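Local coordinates for protein 11R-lipoxygenase (Gersemia fruticosa, PDB 3VF1) that probably oxygenates polyunsaturated fatty acids with molecular oxygen, as an iron-dependent lipoxygenase whose activity is regulated by calcium, at residues F490-K493 with D494-L498; T368-D371 with W372-A375. All coordinates share one frame; numbering follows the deposited sequence.

Contact 1: residues F490-K493 with D494-L498; sequences FYYK and DDALL. With FRU (beta-D-fructofuranose), chain C.
K493 and D494 meet in the first turn of helix 491-514, a helix of the lipoxygenase domain for which F490 is the N-cap residue, and together they grip the fructose unit of a bound glycan. The ionic contact is a salt bridge between neighbours in sequence: K493 NZ lies 2.8 Å from D494 OD1, on the syn side of the carboxylate but 32° out of its plane. The lysine chain reaches it by bending at chi2 and chi3, which turns it toward D494, with CD and CE alongside OD1 and NZ closest to it.

Both charged groups also hold the sugar. K493 NZ donates to FRU O5, and FRU O1 donates to D494 OD1 over 2.9 Å, so one carboxylate oxygen serves the ammonium and the sugar hydroxyl together; K493 NZ is further bonded to the carbonyl of L487. With the amine gone, as in an alanine here, D494 OD1 would probably lose its counter-charge and FRU O5 its lysine donor.

Backbone bonds run from i to i+4: D494 N bonds to F490 O at 3.2 Å, and D495, A496 and L497 continue the pattern. D495 OD1 forms a salt bridge with R676 of helix 653-676.

Apolar contacts follow the same spacing. L497 CD1 touches K493 CD at 3.8 Å and also lies 3.5 Å from FRU C1. Y492, whose hydroxyl bonds to Q574, has CG beside its carbonyl carbon (chi1 158°), a torsion that sets one ring face against the residue one turn on: A496 CB makes a CH-pi contact there, 4.1 Å from the centroid.

Contact 2: residues T368-D371 with W372-A375; sequences TEWD and WIMA
The backbones of T368-D371 and W372-A375 form the first turns of helix 369-410, joined by four consecutive i to i+4 hydrogen bonds: W372 N to T368 O, I373 N to E369 O, M374 N to W370 O and A375 N to D371 O. The first spans 3.0 Å and the last 2.9 Å. Ahead of the helix, T368 keeps an extended backbone (psi 164°), and its OG1 accepts from D371 N at 3.1 Å, giving an amide of the first turn a side-chain acceptor.

Among the side chains, W370 and I373 lie alongside each other and point the same way. The six-membered part of the indole meets the end of the isoleucine, with W370 CE3 4.1 Å from I373 CD1. I373 has CG1 beside its backbone N (chi1 -76°), which brings CG1 within 3.4 Å of E369 O and carries CD1 on toward the indole. Both residues also touch I612 of helix 609-615, and the W370 ring meets H609.

D371, W372 and M374 tie this turn to its surroundings. D371 accepts from the amides of G605 and S607 through its two carboxylate oxygens, W372 NE1 donates to D254, and M374 packs on V611 and I612. T368 is thus a classic N-cap residue, its side chain capping the helix that farther along carries the iron ligands H392 and H397.

Overall arrangement
Contact 2 comes first along the chain and contact 1 follows more than a hundred residues later, both in the lipoxygenase part of the protein. Each marks the beginning of a helix, 369-410 for contact 2 and 491-514 for contact 1. Their centres are 32 Å apart and their nearest atoms about 19 Å, so they do not touch. Contact 2 lies about 35 Å from the chain centre, away from the iron centre and the sugar pocket, and starts at the periphery a helix that runs inward to the metal. Contact 1, at 17 Å, starts one nearer the middle, combining a sugar-binding face with a tyrosine whose side chain is about 10 Å from that of the iron ligand H575.

Contact 1: residues F490-K493 with D494-L498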
loop_
_atom_site.group_PDB
_atom_site.type_symbol
_atom_site.label_atom_id
_atom_site.label_comp_id
_atom_site.label_asym_id
_atom_site.label_seq_id
_atom_site.Cartn_x
_atom_site.Cartn_y
_atom_site.Cartn_z
ATOM N N PHE A 490 10.590 -17.342 -9.425
ATOM C CA PHE A 490 9.507 -16.531 -8.887
ATOM C C PHE A 490 10.137 -15.520 -7.930
ATOM O O PHE A 490 10.135 -15.709 -6.715
ATOM C CB PHE A 490 8.513 -17.432 -8.153
ATOM C CG PHE A 490 7.216 -16.761 -7.783
ATOM C CD1 PHE A 490 6.976 -15.428 -8.078
ATOM C CD2 PHE A 490 6.229 -17.479 -7.131
ATOM C CE1 PHE A 490 5.773 -14.835 -7.728
ATOM C CE2 PHE A 490 5.034 -16.891 -6.778
ATOM C CZ PHE A 490 4.805 -15.569 -7.077
ATOM N N TYR A 491 10.686 -14.450 -8.491
ATOM C CA TYR A 491 11.527 -13.528 -7.736
ATOM C C TYR A 491 10.759 -12.746 -6.674
ATOM O O TYR A 491 11.297 -12.460 -5.608
ATOM C CB TYR A 491 12.240 -12.572 -8.694
ATOM C CG TYR A 491 13.073 -13.294 -9.725
ATOM C CD1 TYR A 491 13.871 -14.372 -9.367
ATOM C CD2 TYR A 491 13.048 -12.914 -11.061
ATOM C CE1 TYR A 491 14.631 -15.042 -10.302
ATOM C CE2 TYR A 491 13.803 -13.582 -12.007
ATOM C CZ TYR A 491 14.593 -14.644 -11.621
ATOM O OH TYR A 491 15.349 -15.313 -12.554
ATOM N N TYR A 492 9.510 -12.397 -6.962
ATOM C CA TYR A 492 8.671 -11.747 -5.964
ATOM C C TYR A 492 8.566 -12.615 -4.716
ATOM O O TYR A 492 8.644 -12.120 -3.597
ATOM C CB TYR A 492 7.267 -11.488 -6.504
ATOM C CG TYR A 492 6.242 -11.330 -5.402
ATOM C CD1 TYR A 492 5.570 -12.433 -4.895
ATOM C CD2 TYR A 492 5.964 -10.084 -4.851
ATOM C CE1 TYR A 492 4.643 -12.304 -3.881
ATOM C CE2 TYR A 492 5.036 -9.943 -3.835
ATOM C CZ TYR A 492 4.378 -11.058 -3.355
ATOM O OH TYR A 492 3.454 -10.926 -2.345
ATOM N N LYS A 493 8.379 -13.913 -4.919
ATOM C CA LYS A 493 8.194 -14.846 -3.813
ATOM C C LYS A 493 9.443 -14.934 -2.944
ATOM O O LYS A 493 9.354 -14.908 -1.718
ATOM C CB LYS A 493 7.818 -16.231 -4.344
ATOM C CG LYS A 493 7.848 -17.336 -3.298
ATOM C CD LYS A 493 9.169 -18.092 -3.295
ATOM C CE LYS A 493 9.382 -18.850 -4.596
ATOM N NZ LYS A 493 10.634 -19.652 -4.593
ATOM N N ASP A 494 10.606 -15.032 -3.579
ATOM C CA ASP A 494 11.864 -15.137 -2.847
ATOM C C ASP A 494 12.117 -13.893 -2.001
ATOM O O ASP A 494 12.483 -13.993 -0.828
ATOM C CB ASP A 494 13.031 -15.350 -3.812
ATOM C CG ASP A 494 13.003 -16.716 -4.469
ATOM O OD1 ASP A 494 12.457 -17.660 -3.864
ATOM O OD2 ASP A 494 13.535 -16.848 -5.592
ATOM N N ASP A 495 11.917 -12.724 -2.598
ATOM C CA ASP A 495 12.197 -11.464 -1.919
ATOM C C ASP A 495 11.156 -11.156 -0.847
ATOM O O ASP A 495 11.496 -10.709 0.248
ATOM C CB ASP A 495 12.258 -10.317 -2.929
ATOM C CG ASP A 495 13.362 -10.503 -3.956
ATOM O OD1 ASP A 495 14.344 -11.217 -3.652
ATOM O OD2 ASP A 495 13.250 -9.939 -5.067
ATOM N N ALA A 496 9.888 -11.395 -1.166
ATOM C CA ALA A 496 8.802 -11.144 -0.225
ATOM C C ALA A 496 8.941 -12.009 1.027
ATOM O O ALA A 496 8.592 -11.581 2.127
ATOM C CB ALA A 496 7.458 -11.390 -0.894
ATOM N N LEU A 497 9.451 -13.226 0.860
ATOM C CA LEU A 497 9.596 -14.147 1.982
ATOM C C LEU A 497 10.761 -13.755 2.889
ATOM O O LEU A 497 10.719 -13.995 4.095
ATOM C CB LEU A 497 9.770 -15.585 1.486
ATOM C CG LEU A 497 8.497 -16.279 0.995
ATOM C CD1 LEU A 497 8.814 -17.674 0.479
ATOM C CD2 LEU A 497 7.454 -16.346 2.100
ATOM N N LEU A 498 11.797 -13.156 2.311
ATOM C CA LEU A 498 12.909 -12.644 3.101
ATOM C C LEU A 498 12.445 -11.466 3.949
ATOM O O LEU A 498 12.764 -11.374 5.134
ATOM C CB LEU A 498 14.057 -12.197 2.195
ATOM C CG LEU A 498 14.828 -13.290 1.451
ATOM C CD1 LEU A 498 15.882 -12.665 0.553
ATOM C CD2 LEU A 498 15.465 -14.266 2.427
HETATM C C1 FRU C . 11.851 -19.265 -0.251
HETATM C C2 FRU C . 12.524 -20.552 -0.709
HETATM C C3 FRU C . 14.031 -20.492 -0.514
HETATM C C4 FRU C . 14.587 -21.170 -1.748
HETATM C C5 FRU C . 13.505 -20.963 -2.796
HETATM C C6 FRU C . 13.418 -22.174 -3.716
HETATM O O1 FRU C . 12.370 -18.175 -0.978
HETATM O O2 FRU C . 12.036 -21.643 0.040
HETATM O O3 FRU C . 14.433 -21.162 0.660
HETATM O O4 FRU C . 15.821 -20.626 -2.153
HETATM O O5 FRU C . 12.291 -20.751 -2.094
HETATM O O6 FRU C . 13.172 -21.777 -5.045
#

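Contact 2: residues T368-D371 with W372-A375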
loop_
_atom_site.group_PDB
_atom_site.type_symbol
_atom_site.label_atom_id
_atom_site.label_comp_id
_atom_site.label_asym_id
_atom_site.label_seq_id
_atom_site.Cartn_x
_atom_site.Cartn_y
_atom_site.Cartn_z
ATOM N N THR A 368 -3.222 -20.055 -35.109
ATOM C CA THR A 368 -2.326 -19.171 -35.840
ATOM C C THR A 368 -1.583 -18.291 -34.847
ATOM O O THR A 368 -1.976 -18.180 -33.684
ATOM C CB THR A 368 -3.091 -18.277 -36.831
ATOM O OG1 THR A 368 -3.923 -17.359 -36.112
ATOM C CG2 THR A 368 -3.953 -19.118 -37.769
ATOM N N GLU A 369 -0.507 -17.663 -35.306
ATOM C CA GLU A 369 0.326 -16.846 -34.436
ATOM C C GLU A 369 -0.407 -15.582 -33.996
ATOM O O GLU A 369 -0.306 -15.171 -32.840
ATOM C CB GLU A 369 1.639 -16.500 -35.139
ATOM C CG GLU A 369 2.464 -17.727 -35.494
ATOM C CD GLU A 369 3.792 -17.379 -36.129
ATOM O OE1 GLU A 369 4.073 -16.175 -36.308
ATOM O OE2 GLU A 369 4.557 -18.315 -36.445
ATOM N N TRP A 370 -1.151 -14.971 -34.911
ATOM C CA TRP A 370 -1.926 -13.781 -34.580
ATOM C C TRP A 370 -3.062 -14.116 -33.618
ATOM O O TRP A 370 -3.353 -13.348 -32.704
ATOM C CB TRP A 370 -2.479 -13.120 -35.845
ATOM C CG TRP A 370 -1.465 -12.284 -36.570
ATOM C CD1 TRP A 370 -0.999 -12.472 -37.838
ATOM C CD2 TRP A 370 -0.783 -11.130 -36.060
ATOM N NE1 TRP A 370 -0.076 -11.504 -38.151
ATOM C CE2 TRP A 370 0.075 -10.669 -37.077
ATOM C CE3 TRP A 370 -0.819 -10.443 -34.843
ATOM C CZ2 TRP A 370 0.891 -9.551 -36.914
ATOM C CZ3 TRP A 370 -0.008 -9.334 -34.684
ATOM C CH2 TRP A 370 0.836 -8.899 -35.714
ATOM N N ASP A 371 -3.702 -15.264 -33.825
ATOM C CA ASP A 371 -4.770 -15.710 -32.933
ATOM C C ASP A 371 -4.234 -15.906 -31.523
ATOM O O ASP A 371 -4.851 -15.482 -30.552
ATOM C CB ASP A 371 -5.394 -17.018 -33.434
ATOM C CG ASP A 371 -6.589 -16.791 -34.344
ATOM O OD1 ASP A 371 -6.843 -15.629 -34.723
ATOM O OD2 ASP A 371 -7.277 -17.777 -34.684
ATOM N N TRP A 372 -3.078 -16.553 -31.420
ATOM C CA TRP A 372 -2.466 -16.814 -30.126
ATOM C C TRP A 372 -2.136 -15.511 -29.403
ATOM O O TRP A 372 -2.329 -15.396 -28.194
ATOM C CB TRP A 372 -1.200 -17.656 -30.290
ATOM C CG TRP A 372 -0.498 -17.922 -28.995
ATOM C CD1 TRP A 372 0.791 -17.608 -28.681
ATOM C CD2 TRP A 372 -1.055 -18.547 -27.831
ATOM N NE1 TRP A 372 1.074 -18.006 -27.396
ATOM C CE2 TRP A 372 -0.043 -18.582 -26.853
ATOM C CE3 TRP A 372 -2.310 -19.080 -27.523
ATOM C CZ2 TRP A 372 -0.245 -19.131 -25.588
ATOM C CZ3 TRP A 372 -2.509 -19.624 -26.266
ATOM C CH2 TRP A 372 -1.483 -19.645 -25.315
ATOM N N ILE A 373 -1.636 -14.530 -30.149
ATOM C CA ILE A 373 -1.333 -13.224 -29.578
ATOM C C ILE A 373 -2.609 -12.561 -29.071
ATOM O O ILE A 373 -2.626 -11.975 -27.990
ATOM C CB ILE A 373 -0.631 -12.307 -30.601
ATOM C CG1 ILE A 373 0.828 -12.736 -30.764
ATOM C CG2 ILE A 373 -0.699 -10.852 -30.160
ATOM C CD1 ILE A 373 1.568 -12.012 -31.873
ATOM N N MET A 374 -3.680 -12.661 -29.851
ATOM C CA MET A 374 -4.964 -12.102 -29.452
ATOM C C MET A 374 -5.432 -12.743 -28.147
ATOM O O MET A 374 -5.836 -12.051 -27.212
ATOM C CB MET A 374 -6.008 -12.320 -30.550
ATOM C CG MET A 374 -7.424 -11.902 -30.162
ATOM S SD MET A 374 -7.621 -10.118 -29.949
ATOM C CE MET A 374 -7.754 -9.580 -31.655
ATOM N N ALA A 375 -5.365 -14.068 -28.088
ATOM C CA ALA A 375 -5.813 -14.805 -26.914
ATOM C C ALA A 375 -5.060 -14.348 -25.668
ATOM O O ALA A 375 -5.653 -14.168 -24.605
ATOM C CB ALA A 375 -5.630 -16.299 -27.124
#